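PDB 7MCM: enoyl-CoA hydratase from Mycolicibacterium smegmatis, which probably catalyses the reversible hydration of 2-enoyl-CoA to (3S)-3-hydroxyacyl-CoA, a step of fatty acid oxidation, as a member of the enoyl-CoA hydratase/isomerase family. Local coordinates for residues B[132-137]-B[192-197]; B[62-67]-B[112-117]; B[54-59]-B[200-205]. All blocks are in the same frame, centred on the assembly; numbering follows the deposited sequence. Where two conformers were deposited one is given.

Contact 1: residues B[132-137]-B[192-197]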
ATOM      1  N   ILE B 132      -1.382  30.376   0.519  1.00 29.25           N
ATOM      2  CA  ILE B 132      -1.881  31.587   1.151  1.00 26.88           C
ATOM      3  C   ILE B 132      -2.747  32.292   0.116  1.00 30.55           C
ATOM      4  O   ILE B 132      -2.605  32.071  -1.090  1.00 30.24           O
ATOM      5  CB  ILE B 132      -0.746  32.508   1.652  1.00 32.80           C
ATOM      6  CG1 ILE B 132       0.082  33.007   0.483  1.00 29.01           C
ATOM      7  CG2 ILE B 132       0.177  31.774   2.607  1.00 33.09           C
ATOM      8  CD1 ILE B 132       1.180  33.980   0.899  1.00 31.47           C
ATOM      9  N   ALA B 133      -3.648  33.157   0.592  1.00 30.53           N
ATOM     10  CA  ALA B 133      -4.668  33.719  -0.287  1.00 32.24           C
ATOM     11  C   ALA B 133      -4.901  35.190  -0.005  1.00 29.59           C
ATOM     12  O   ALA B 133      -4.759  35.657   1.131  1.00 32.14           O
ATOM     13  CB  ALA B 133      -6.013  32.977  -0.159  1.00 31.58           C
ATOM     14  N   ALA B 134      -5.267  35.914  -1.065  1.00 32.29           N
ATOM     15  CA  ALA B 134      -5.815  37.260  -0.963  1.00 37.56           C
ATOM     16  C   ALA B 134      -7.263  37.203  -0.490  1.00 33.62           C
ATOM     17  O   ALA B 134      -7.963  36.212  -0.698  1.00 36.52           O
ATOM     18  CB  ALA B 134      -5.763  37.982  -2.315  1.00 35.00           C
ATOM     19  N   GLU B 135      -7.713  38.307   0.124  1.00 35.50           N
ATOM     20  CA  GLU B 135      -9.089  38.373   0.605  0.56 39.65           C
ATOM     21  C   GLU B 135     -10.103  38.205  -0.522  1.00 43.53           C
ATOM     22  O   GLU B 135     -11.232  37.777  -0.266  1.00 39.65           O
ATOM     23  CB  GLU B 135      -9.333  39.697   1.347  0.56 41.07           C
ATOM     24  CG  GLU B 135      -8.580  39.793   2.678  0.56 42.96           C
ATOM     25  CD  GLU B 135      -8.840  41.084   3.436  0.56 46.58           C
ATOM     26  OE1 GLU B 135      -9.438  42.015   2.858  0.56 52.96           O
ATOM     27  OE2 GLU B 135      -8.447  41.166   4.618  0.56 46.85           O
ATOM     28  N   SER B 136      -9.730  38.499  -1.762  1.00 41.13           N
ATOM     29  CA  SER B 136     -10.659  38.340  -2.870  1.00 40.83           C
ATOM     30  C   SER B 136     -10.561  36.969  -3.526  1.00 39.90           C
ATOM     31  O   SER B 136     -11.308  36.689  -4.467  1.00 42.40           O
ATOM     32  CB  SER B 136     -10.432  39.448  -3.906  1.00 47.37           C
ATOM     33  OG  SER B 136      -9.146  39.346  -4.493  1.00 44.30           O
ATOM     34  N   ALA B 137      -9.694  36.095  -3.030  1.00 36.60           N
ATOM     35  CA  ALA B 137      -9.598  34.763  -3.597  1.00 38.34           C
ATOM     36  C   ALA B 137     -10.802  33.914  -3.204  1.00 34.82           C
ATOM     37  O   ALA B 137     -11.456  34.140  -2.180  1.00 36.30           O
ATOM     38  CB  ALA B 137      -8.320  34.069  -3.134  1.00 33.82           C
ATOM     39  N   LEU B 192      -4.514  37.440   3.264  1.00 38.47           N
ATOM     40  CA  LEU B 192      -3.924  38.765   3.263  1.00 40.58           C
ATOM     41  C   LEU B 192      -4.752  39.691   2.387  1.00 41.92           C
ATOM     42  O   LEU B 192      -5.471  39.246   1.487  1.00 40.65           O
ATOM     43  CB  LEU B 192      -2.474  38.697   2.771  1.00 40.54           C
ATOM     44  CG  LEU B 192      -1.812  37.661   3.688  1.00 42.98           C
ATOM     45  CD1 LEU B 192      -1.243  36.475   2.937  1.00 41.21           C
ATOM     46  CD2 LEU B 192      -0.814  38.296   4.609  1.00 42.41           C
ATOM     47  N   SER B 193      -4.649  40.990   2.659  1.00 42.90           N
ATOM     48  CA  SER B 193      -5.224  41.952   1.736  1.00 44.70           C
ATOM     49  C   SER B 193      -4.576  41.779   0.367  1.00 46.27           C
ATOM     50  O   SER B 193      -3.462  41.261   0.242  1.00 49.13           O
ATOM     51  CB  SER B 193      -5.034  43.384   2.241  1.00 50.43           C
ATOM     52  OG  SER B 193      -3.694  43.811   2.062  1.00 57.21           O
ATOM     53  N   ASP B 194      -5.292  42.212  -0.672  1.00 45.12           N
ATOM     54  CA  ASP B 194      -4.804  42.016  -2.032  1.00 47.57           C
ATOM     55  C   ASP B 194      -3.393  42.586  -2.212  1.00 49.43           C
ATOM     56  O   ASP B 194      -2.542  41.967  -2.863  1.00 47.46           O
ATOM     57  CB  ASP B 194      -5.800  42.640  -3.015  1.00 48.53           C
ATOM     58  CG  ASP B 194      -7.131  41.859  -3.081  1.00 50.02           C
ATOM     59  OD1 ASP B 194      -7.385  41.009  -2.202  1.00 49.36           O
ATOM     60  OD2 ASP B 194      -7.930  42.102  -4.001  1.00 61.34           O
ATOM     61  N   ASP B 195      -3.104  43.719  -1.564  1.00 48.47           N
ATOM     62  CA  ASP B 195      -1.793  44.358  -1.648  1.00 49.92           C
ATOM     63  C   ASP B 195      -0.711  43.642  -0.846  1.00 49.67           C
ATOM     64  O   ASP B 195       0.476  43.825  -1.143  1.00 51.13           O
ATOM     65  CB  ASP B 195      -1.866  45.804  -1.150  1.00 55.14           C
ATOM     66  CG  ASP B 195      -2.785  46.661  -1.980  1.00 71.27           C
ATOM     67  OD1 ASP B 195      -3.080  46.267  -3.131  1.00 74.78           O
ATOM     68  OD2 ASP B 195      -3.210  47.733  -1.485  1.00 81.23           O
ATOM     69  N   GLU B 196      -1.081  42.885   0.189  1.00 46.85           N
ATOM     70  CA  GLU B 196      -0.119  42.214   1.060  1.00 45.37           C
ATOM     71  C   GLU B 196       0.170  40.773   0.665  1.00 43.28           C
ATOM     72  O   GLU B 196       1.007  40.136   1.307  1.00 40.21           O
ATOM     73  CB  GLU B 196      -0.604  42.237   2.515  1.00 47.52           C
ATOM     74  CG  GLU B 196      -0.377  43.546   3.232  1.00 58.02           C
ATOM     75  CD  GLU B 196       1.088  43.952   3.234  1.00 66.53           C
ATOM     76  OE1 GLU B 196       1.943  43.135   3.663  1.00 66.96           O
ATOM     77  OE2 GLU B 196       1.386  45.086   2.802  1.00 72.61           O
ATOM     78  N   LEU B 197      -0.495  40.239  -0.362  1.00 43.30           N
ATOM     79  CA  LEU B 197      -0.358  38.818  -0.677  1.00 38.79           C
ATOM     80  C   LEU B 197       1.064  38.468  -1.109  1.00 39.56           C
ATOM     81  O   LEU B 197       1.695  37.570  -0.543  1.00 35.47           O
ATOM     82  CB  LEU B 197      -1.351  38.427  -1.767  1.00 40.58           C
ATOM     83  CG  LEU B 197      -1.129  37.010  -2.287  1.00 40.33           C
ATOM     84  CD1 LEU B 197      -1.394  35.961  -1.202  1.00 36.06           C
ATOM     85  CD2 LEU B 197      -1.987  36.765  -3.514  1.00 40.72           C
TER
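A134 pairs with L192 in a single parallel beta bridge, their CA atoms 4.9 Å apart. L192 uses both its backbone polar atoms here. L192 N donates to A133 O at 2.8 Å, a fairly straight bond (162°). Its O receives a weak, bent bond from E135 N. L192 O also meets CA of A134 at 3.2 Å in a CA-H...O contact. The apolar side of the contact is built by I132, L192 and L197. I132 carries CG1 between its own backbone N and carbonyl carbon (chi1 64°). I132 CG1 meets CD1 of L197 at 3.7 Å, and the two side chains cross at a slant. L197 CD1 also lies against the A133 carbonyl carbon, and its CD2 reaches CB of A134. CD1 of L192 touches the tip of I132, methyl to methyl. The polar side lies at the surface. A134 to A137 forms a type I beta turn, closed by A137 N bonding to A134 O. D194 reaches across to this turn with its carboxylate. D194 OD1 sits 3.4 Å from CB of A134 and takes a weak, long bond from S136 N. D194 OD2 is 3.1 Å from OG of S136. The bridge forms the last parallel pair of the six-stranded sheet of the crotonase fold, and strand 191-192 is an outermost strand of that sheet within this chain. Strand 130-134 pairs on its other edge with strand 109-113, where I132 and A134 bond to V113. L197 belongs to helix 197-209, which packs over I132 through A201 and over L192 through A200.

Contact 2: residues B[62-67]-B[112-117]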
ATOM      1  N   ARG B  62      -6.674  39.544 -12.163  1.00 43.70           N
ATOM      2  CA  ARG B  62      -7.748  39.299 -11.212  1.00 41.24           C
ATOM      3  C   ARG B  62      -7.888  37.834 -10.816  1.00 42.31           C
ATOM      4  O   ARG B  62      -8.436  37.547  -9.751  1.00 43.62           O
ATOM      5  CB  ARG B  62      -9.061  39.767 -11.826  1.00 44.40           C
ATOM      6  CG  ARG B  62     -10.099  40.253 -10.853  1.00 58.68           C
ATOM      7  CD  ARG B  62     -11.440  40.355 -11.562  1.00 65.47           C
ATOM      8  NE  ARG B  62     -11.278  40.315 -13.013  1.00 62.15           N
ATOM      9  CZ  ARG B  62     -12.268  40.127 -13.878  1.00 70.26           C
ATOM     10  NH1 ARG B  62     -13.518  39.956 -13.470  1.00 73.24           N
ATOM     11  NH2 ARG B  62     -11.998  40.114 -15.185  1.00 59.03           N
ATOM     12  N   PHE B  63      -7.420  36.910 -11.647  1.00 39.97           N
ATOM     13  CA  PHE B  63      -7.611  35.483 -11.449  1.00 34.35           C
ATOM     14  C   PHE B  63      -6.309  34.843 -10.992  1.00 34.26           C
ATOM     15  O   PHE B  63      -5.225  35.281 -11.378  1.00 33.28           O
ATOM     16  CB  PHE B  63      -8.055  34.789 -12.744  1.00 35.79           C
ATOM     17  CG  PHE B  63      -9.426  35.185 -13.227  1.00 47.07           C
ATOM     18  CD1 PHE B  63      -9.589  36.297 -14.026  1.00 46.49           C
ATOM     19  CD2 PHE B  63     -10.538  34.407 -12.929  1.00 51.34           C
ATOM     20  CE1 PHE B  63     -10.838  36.663 -14.489  1.00 46.82           C
ATOM     21  CE2 PHE B  63     -11.797  34.767 -13.400  1.00 48.43           C
ATOM     22  CZ  PHE B  63     -11.941  35.895 -14.177  1.00 50.67           C
ATOM     23  N   PHE B  64      -6.423  33.816 -10.144  1.00 28.75           N
ATOM     24  CA  PHE B  64      -5.318  32.871 -10.014  1.00 29.92           C
ATOM     25  C   PHE B  64      -5.311  31.945 -11.225  1.00 31.19           C
ATOM     26  O   PHE B  64      -4.373  31.956 -12.032  1.00 32.22           O
ATOM     27  CB  PHE B  64      -5.434  32.082  -8.695  1.00 31.32           C
ATOM     28  CG  PHE B  64      -4.380  31.017  -8.521  1.00 30.58           C
ATOM     29  CD1 PHE B  64      -3.076  31.351  -8.147  1.00 30.07           C
ATOM     30  CD2 PHE B  64      -4.695  29.673  -8.714  1.00 33.26           C
ATOM     31  CE1 PHE B  64      -2.106  30.364  -7.980  1.00 28.29           C
ATOM     32  CE2 PHE B  64      -3.731  28.680  -8.540  1.00 33.27           C
ATOM     33  CZ  PHE B  64      -2.434  29.028  -8.169  1.00 31.60           C
ATOM     34  N   SER B  65      -6.383  31.171 -11.388  1.00 29.48           N
ATOM     35  CA  SER B  65      -6.615  30.393 -12.602  1.00 31.19           C
ATOM     36  C   SER B  65      -8.087  30.013 -12.656  1.00 36.67           C
ATOM     37  O   SER B  65      -8.588  29.347 -11.742  1.00 31.79           O
ATOM     38  CB  SER B  65      -5.736  29.148 -12.634  1.00 32.20           C
ATOM     39  OG  SER B  65      -6.119  28.302 -13.700  1.00 32.41           O
ATOM     40  N   ALA B  66      -8.790  30.439 -13.726  1.00 35.77           N
ATOM     41  CA  ALA B  66     -10.161  29.986 -13.977  1.00 38.36           C
ATOM     42  C   ALA B  66     -10.221  28.562 -14.428  1.00 48.22           C
ATOM     43  O   ALA B  66     -11.335  28.162 -14.796  1.00 43.16           O
ATOM     44  CB  ALA B  66     -10.848  30.855 -15.028  1.00 42.22           C
ATOM     45  N   GLY B  67      -9.095  27.838 -14.396  1.00 50.47           N
ATOM     46  CA  GLY B  67      -9.027  26.438 -14.779  1.00 49.91           C
ATOM     47  C   GLY B  67      -9.010  26.151 -16.273  1.00 60.54           C
ATOM     48  O   GLY B  67      -7.945  25.834 -16.817  1.00 57.10           O
ATOM     49  N   ALA B 112       0.307  31.416  -4.162  1.00 26.84           N
ATOM     50  CA  ALA B 112      -0.184  32.709  -3.694  1.00 26.63           C
ATOM     51  C   ALA B 112      -1.460  32.988  -4.483  1.00 28.91           C
ATOM     52  O   ALA B 112      -1.432  33.512  -5.594  1.00 30.43           O
ATOM     53  CB  ALA B 112       0.876  33.797  -3.864  1.00 27.72           C
ATOM     54  N   VAL B 113      -2.595  32.595  -3.909  1.00 32.72           N
ATOM     55  CA  VAL B 113      -3.860  32.578  -4.632  1.00 29.85           C
ATOM     56  C   VAL B 113      -4.433  33.992  -4.566  1.00 31.91           C
ATOM     57  O   VAL B 113      -4.984  34.416  -3.546  1.00 32.29           O
ATOM     58  CB  VAL B 113      -4.815  31.525  -4.063  1.00 26.94           C
ATOM     59  CG1 VAL B 113      -6.080  31.403  -4.924  1.00 24.41           C
ATOM     60  CG2 VAL B 113      -4.083  30.168  -3.986  1.00 25.50           C
ATOM     61  N   ASN B 114      -4.315  34.725  -5.675  1.00 30.54           N
ATOM     62  CA  ASN B 114      -4.667  36.137  -5.736  1.00 32.64           C
ATOM     63  C   ASN B 114      -6.117  36.381  -6.143  1.00 34.15           C
ATOM     64  O   ASN B 114      -6.574  37.530  -6.097  1.00 35.53           O
ATOM     65  CB  ASN B 114      -3.741  36.849  -6.727  1.00 36.28           C
ATOM     66  CG  ASN B 114      -3.770  36.202  -8.099  1.00 32.60           C
ATOM     67  OD1 ASN B 114      -3.358  35.050  -8.258  1.00 34.32           O
ATOM     68  ND2 ASN B 114      -4.282  36.924  -9.091  1.00 35.91           N
ATOM     69  N   GLY B 115      -6.840  35.347  -6.548  1.00 31.30           N
ATOM     70  CA  GLY B 115      -8.210  35.524  -6.996  1.00 34.70           C
ATOM     71  C   GLY B 115      -8.854  34.184  -7.232  1.00 33.93           C
ATOM     72  O   GLY B 115      -8.438  33.194  -6.633  1.00 32.16           O
ATOM     73  N   ALA B 116      -9.860  34.139  -8.104  1.00 29.41           N
ATOM     74  CA  ALA B 116     -10.570  32.906  -8.396  1.00 30.91           C
ATOM     75  C   ALA B 116      -9.619  31.774  -8.763  1.00 29.09           C
ATOM     76  O   ALA B 116      -8.745  31.927  -9.620  1.00 34.26           O
ATOM     77  CB  ALA B 116     -11.563  33.140  -9.539  1.00 33.90           C
ATOM     78  N   ALA B 117      -9.798  30.637  -8.103  1.00 27.08           N
ATOM     79  CA  ALA B 117      -9.120  29.386  -8.424  1.00 26.21           C
ATOM     80  C   ALA B 117     -10.236  28.363  -8.630  1.00 29.16           C
ATOM     81  O   ALA B 117     -10.806  27.855  -7.659  1.00 28.72           O
ATOM     82  CB  ALA B 117      -8.157  28.966  -7.316  1.00 29.31           C
TER
HETATM   83  O   HOH W   1     -11.092  36.656  -8.873  1.00 40.91           O
HETATM   84  O   HOH W   2      -8.881  39.044  -7.382  1.00 46.44           O
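S65 runs beside A117 as a parallel pair, their CA atoms 5.0 Å apart, and the polar contacts centre on A116 O. S65 N donates to A116 O at 3.0 Å, in the plane of the carbonyl. F64 N donates to the same oxygen, but this bond is weak and bent (128°). N114 adds a side-chain bond: N114 ND2 donates a hydrogen bond to F63 O at 3.0 Å from above the carbonyl plane. The first torsion of N114, 55°, sets CG between its own backbone N and carbonyl carbon and turns the amide toward the 62-67 chain. The other end of the amide, OD1, accepts from G59 N, so both ends are held. Two waters bridge the chains at R62 O. One links it to A116 N, the other to N114 O. R62 O also faces CA of G115 at 3.4 Å in a nearly straight CA-H...O contact. In the crotonase fold the loop after strand 54-59 and the start of the helix after strand 116-118 commonly supply the two backbone N-H groups of the oxyanion hole. This contact lies close to that region, with S65 to G67 leading on into the unmodelled 70-92. S65 OG accepts from G67 N in an ST turn and also bonds to N28 O. Among apolar contacts F64 carries most. CG1 of V113 meets F64 CB at 3.9 Å, and CG2 lies over one ring face, while OD1 of N114 sits at the edge, near the ring plane. CB of A117 meets CD2 of F64 at 3.8 Å. F63 turns its own ring toward CB of A116, CD2 to CB 3.8 Å, and also touches A27. F64 and V113 both pack on A125 of helix 120-127.

Contact 3: residues B[54-59]-B[200-205]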
ATOM      1  N   VAL B  54      12.958  27.873  -3.685  1.00 33.20           N
ATOM      2  CA  VAL B  54      11.523  28.064  -3.467  1.00 34.87           C
ATOM      3  C   VAL B  54      10.923  28.623  -4.750  1.00 37.87           C
ATOM      4  O   VAL B  54      11.546  29.456  -5.419  1.00 31.69           O
ATOM      5  CB  VAL B  54      11.228  29.030  -2.295  1.00 30.37           C
ATOM      6  CG1 VAL B  54       9.746  29.016  -1.953  1.00 28.99           C
ATOM      7  CG2 VAL B  54      12.052  28.705  -1.075  1.00 39.25           C
ATOM      8  N   VAL B  55       9.707  28.179  -5.074  1.00 32.71           N
ATOM      9  CA  VAL B  55       8.889  28.750  -6.148  1.00 34.00           C
ATOM     10  C   VAL B  55       7.632  29.324  -5.517  1.00 28.95           C
ATOM     11  O   VAL B  55       7.010  28.677  -4.667  1.00 29.33           O
ATOM     12  CB  VAL B  55       8.529  27.708  -7.232  1.00 27.23           C
ATOM     13  CG1 VAL B  55       7.390  28.205  -8.150  1.00 28.72           C
ATOM     14  CG2 VAL B  55       9.739  27.368  -8.070  1.00 30.77           C
ATOM     15  N   ILE B  56       7.296  30.558  -5.892  1.00 31.60           N
ATOM     16  CA  ILE B  56       5.996  31.159  -5.607  1.00 30.91           C
ATOM     17  C   ILE B  56       5.166  31.102  -6.888  1.00 35.54           C
ATOM     18  O   ILE B  56       5.563  31.661  -7.917  1.00 30.06           O
ATOM     19  CB  ILE B  56       6.130  32.611  -5.133  1.00 29.23           C
ATOM     20  CG1 ILE B  56       6.870  32.702  -3.788  1.00 30.64           C
ATOM     21  CG2 ILE B  56       4.746  33.263  -5.085  1.00 29.96           C
ATOM     22  CD1 ILE B  56       7.238  34.147  -3.394  1.00 29.79           C
ATOM     23  N   LEU B  57       4.004  30.460  -6.829  1.00 30.17           N
ATOM     24  CA  LEU B  57       3.118  30.332  -7.985  1.00 28.70           C
ATOM     25  C   LEU B  57       1.905  31.229  -7.789  1.00 28.01           C
ATOM     26  O   LEU B  57       1.219  31.135  -6.771  1.00 26.90           O
ATOM     27  CB  LEU B  57       2.680  28.878  -8.183  1.00 30.49           C
ATOM     28  CG  LEU B  57       1.675  28.606  -9.310  1.00 28.17           C
ATOM     29  CD1 LEU B  57       2.277  28.934 -10.683  1.00 32.07           C
ATOM     30  CD2 LEU B  57       1.209  27.158  -9.229  1.00 28.67           C
ATOM     31  N   THR B  58       1.633  32.094  -8.767  1.00 28.87           N
ATOM     32  CA  THR B  58       0.556  33.061  -8.624  1.00 27.32           C
ATOM     33  C   THR B  58       0.014  33.381 -10.018  1.00 30.97           C
ATOM     34  O   THR B  58       0.545  32.917 -11.030  1.00 31.78           O
ATOM     35  CB  THR B  58       1.061  34.310  -7.888  1.00 28.73           C
ATOM     36  OG1 THR B  58      -0.036  35.079  -7.396  1.00 29.43           O
ATOM     37  CG2 THR B  58       1.923  35.164  -8.793  1.00 35.98           C
ATOM     38  N   GLY B  59      -1.065  34.151 -10.071  1.00 30.01           N
ATOM     39  CA  GLY B  59      -1.719  34.493 -11.336  1.00 33.98           C
ATOM     40  C   GLY B  59      -1.632  35.980 -11.627  1.00 32.94           C
ATOM     41  O   GLY B  59      -1.709  36.801 -10.709  1.00 35.34           O
ATOM     42  N   ALA B 200       3.657  38.861   1.533  1.00 37.28           N
ATOM     43  CA  ALA B 200       3.591  37.744   2.470  1.00 37.81           C
ATOM     44  C   ALA B 200       4.162  36.472   1.860  1.00 35.52           C
ATOM     45  O   ALA B 200       4.811  35.679   2.555  1.00 36.74           O
ATOM     46  CB  ALA B 200       2.152  37.505   2.912  1.00 38.70           C
ATOM     47  N   ALA B 201       3.917  36.248   0.571  1.00 36.54           N
ATOM     48  CA  ALA B 201       4.457  35.058  -0.075  1.00 35.35           C
ATOM     49  C   ALA B 201       5.978  35.087  -0.069  1.00 33.28           C
ATOM     50  O   ALA B 201       6.627  34.058   0.163  1.00 30.10           O
ATOM     51  CB  ALA B 201       3.930  34.945  -1.503  1.00 31.03           C
ATOM     52  N   HIS B 202       6.563  36.266  -0.283  1.00 34.50           N
ATOM     53  CA  HIS B 202       8.016  36.377  -0.243  1.00 33.44           C
ATOM     54  C   HIS B 202       8.564  36.225   1.172  1.00 35.90           C
ATOM     55  O   HIS B 202       9.648  35.661   1.354  1.00 36.74           O
ATOM     56  CB  HIS B 202       8.464  37.699  -0.859  1.00 39.34           C
ATOM     57  CG  HIS B 202       8.485  37.676  -2.352  1.00 42.45           C
ATOM     58  ND1 HIS B 202       9.507  37.090  -3.069  1.00 41.63           N
ATOM     59  CD2 HIS B 202       7.592  38.124  -3.265  1.00 41.33           C
ATOM     60  CE1 HIS B 202       9.257  37.207  -4.360  1.00 48.18           C
ATOM     61  NE2 HIS B 202       8.098  37.824  -4.505  1.00 48.09           N
ATOM     62  N   ARG B 203       7.872  36.753   2.185  1.00 35.65           N
ATOM     63  CA  ARG B 203       8.333  36.519   3.553  1.00 38.53           C
ATOM     64  C   ARG B 203       8.347  35.026   3.863  1.00 34.81           C
ATOM     65  O   ARG B 203       9.333  34.495   4.383  1.00 36.40           O
ATOM     66  CB  ARG B 203       7.455  37.262   4.559  1.00 37.98           C
ATOM     67  CG  ARG B 203       7.718  38.741   4.640  1.00 45.89           C
ATOM     68  CD  ARG B 203       6.986  39.359   5.822  1.00 49.02           C
ATOM     69  NE  ARG B 203       5.538  39.213   5.695  1.00 49.42           N
ATOM     70  CZ  ARG B 203       4.732  40.126   5.170  1.00 47.68           C
ATOM     71  NH1 ARG B 203       5.201  41.266   4.685  1.00 53.57           N
ATOM     72  NH2 ARG B 203       3.422  39.899   5.145  1.00 46.92           N
ATOM     73  N   LEU B 204       7.271  34.320   3.503  1.00 32.83           N
ATOM     74  CA  LEU B 204       7.213  32.879   3.723  1.00 34.38           C
ATOM     75  C   LEU B 204       8.299  32.147   2.934  1.00 34.76           C
ATOM     76  O   LEU B 204       8.959  31.247   3.462  1.00 30.44           O
ATOM     77  CB  LEU B 204       5.821  32.355   3.351  1.00 32.72           C
ATOM     78  CG  LEU B 204       5.562  30.855   3.536  1.00 34.32           C
ATOM     79  CD1 LEU B 204       5.812  30.425   4.977  1.00 34.22           C
ATOM     80  CD2 LEU B 204       4.124  30.489   3.088  1.00 31.51           C
ATOM     81  N   ALA B 205       8.478  32.507   1.656  1.00 31.08           N
ATOM     82  CA  ALA B 205       9.534  31.912   0.838  1.00 27.27           C
ATOM     83  C   ALA B 205      10.918  32.126   1.451  1.00 32.33           C
ATOM     84  O   ALA B 205      11.762  31.224   1.424  1.00 32.25           O
ATOM     85  CB  ALA B 205       9.482  32.498  -0.579  1.00 32.82           C
TER
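I56 carries this contact by pushing its CD1 methyl between A201, H202 and A205. Its CG1 stands anti to the carbonyl carbon (chi1 -65°), and the chain then runs extended to CD1, straight out from the strand to the helix. I56 CD1 lies 3.9 Å from CB of A201 and 4.0 Å from CB of A205. I56 CD1 also comes within 3.6 Å of A201 O. The same methyl lies over one face of the H202 imidazole. I56 CD1 stands 3.7 Å from the centroid of the H202 ring, 7° off the normal, a CH-pi contact over the middle of the ring. H202 leaves the helix on the side away from the strand, and its ring swings back to receive CD1. The ring also touches T18 of strand 16-21. CG2, the shorter branch of I56, meets CB of A201. This is helix-on-sheet packing within the crotonase fold. Strand 54-59 lies inside the six-stranded sheet, between strands 16-21 and 109-113, and helix 197-209 packs against one of its faces. The two segments run nearly antiparallel, at 160°, with their axes 9.2 Å apart at closest approach. The small side chains of A201 and A205, one helical turn apart, face the strand. V54 makes the second touch. V54 CG1 meets CB of A205 at 3.8 Å, while CG2 lies near A205 O. V54 also packs on I208 and A209 further along the helix.

In the fold
All three contacts reach the six-stranded sheet, with centres 11 to 14 Å apart. Strands 54-59, 109-113, 130-134 and 191-192 follow one another across it. Contact 3 joins the first of these to helix 197-209, contact 2 involves the second, and contact 1 pairs the last two. Along the chain, contacts 2 and 1 come in series, and both are nested inside the long loop closed by contact 3. Probable hydrogen bonds from A112 to L57 and T58 tie contact 2 to contact 3. Contact 1 joins contact 2 through neighbouring strands and contact 3 through the shared helix. Sheet and helix thus form one continuous core, from which contact 2 extends to the second sheet.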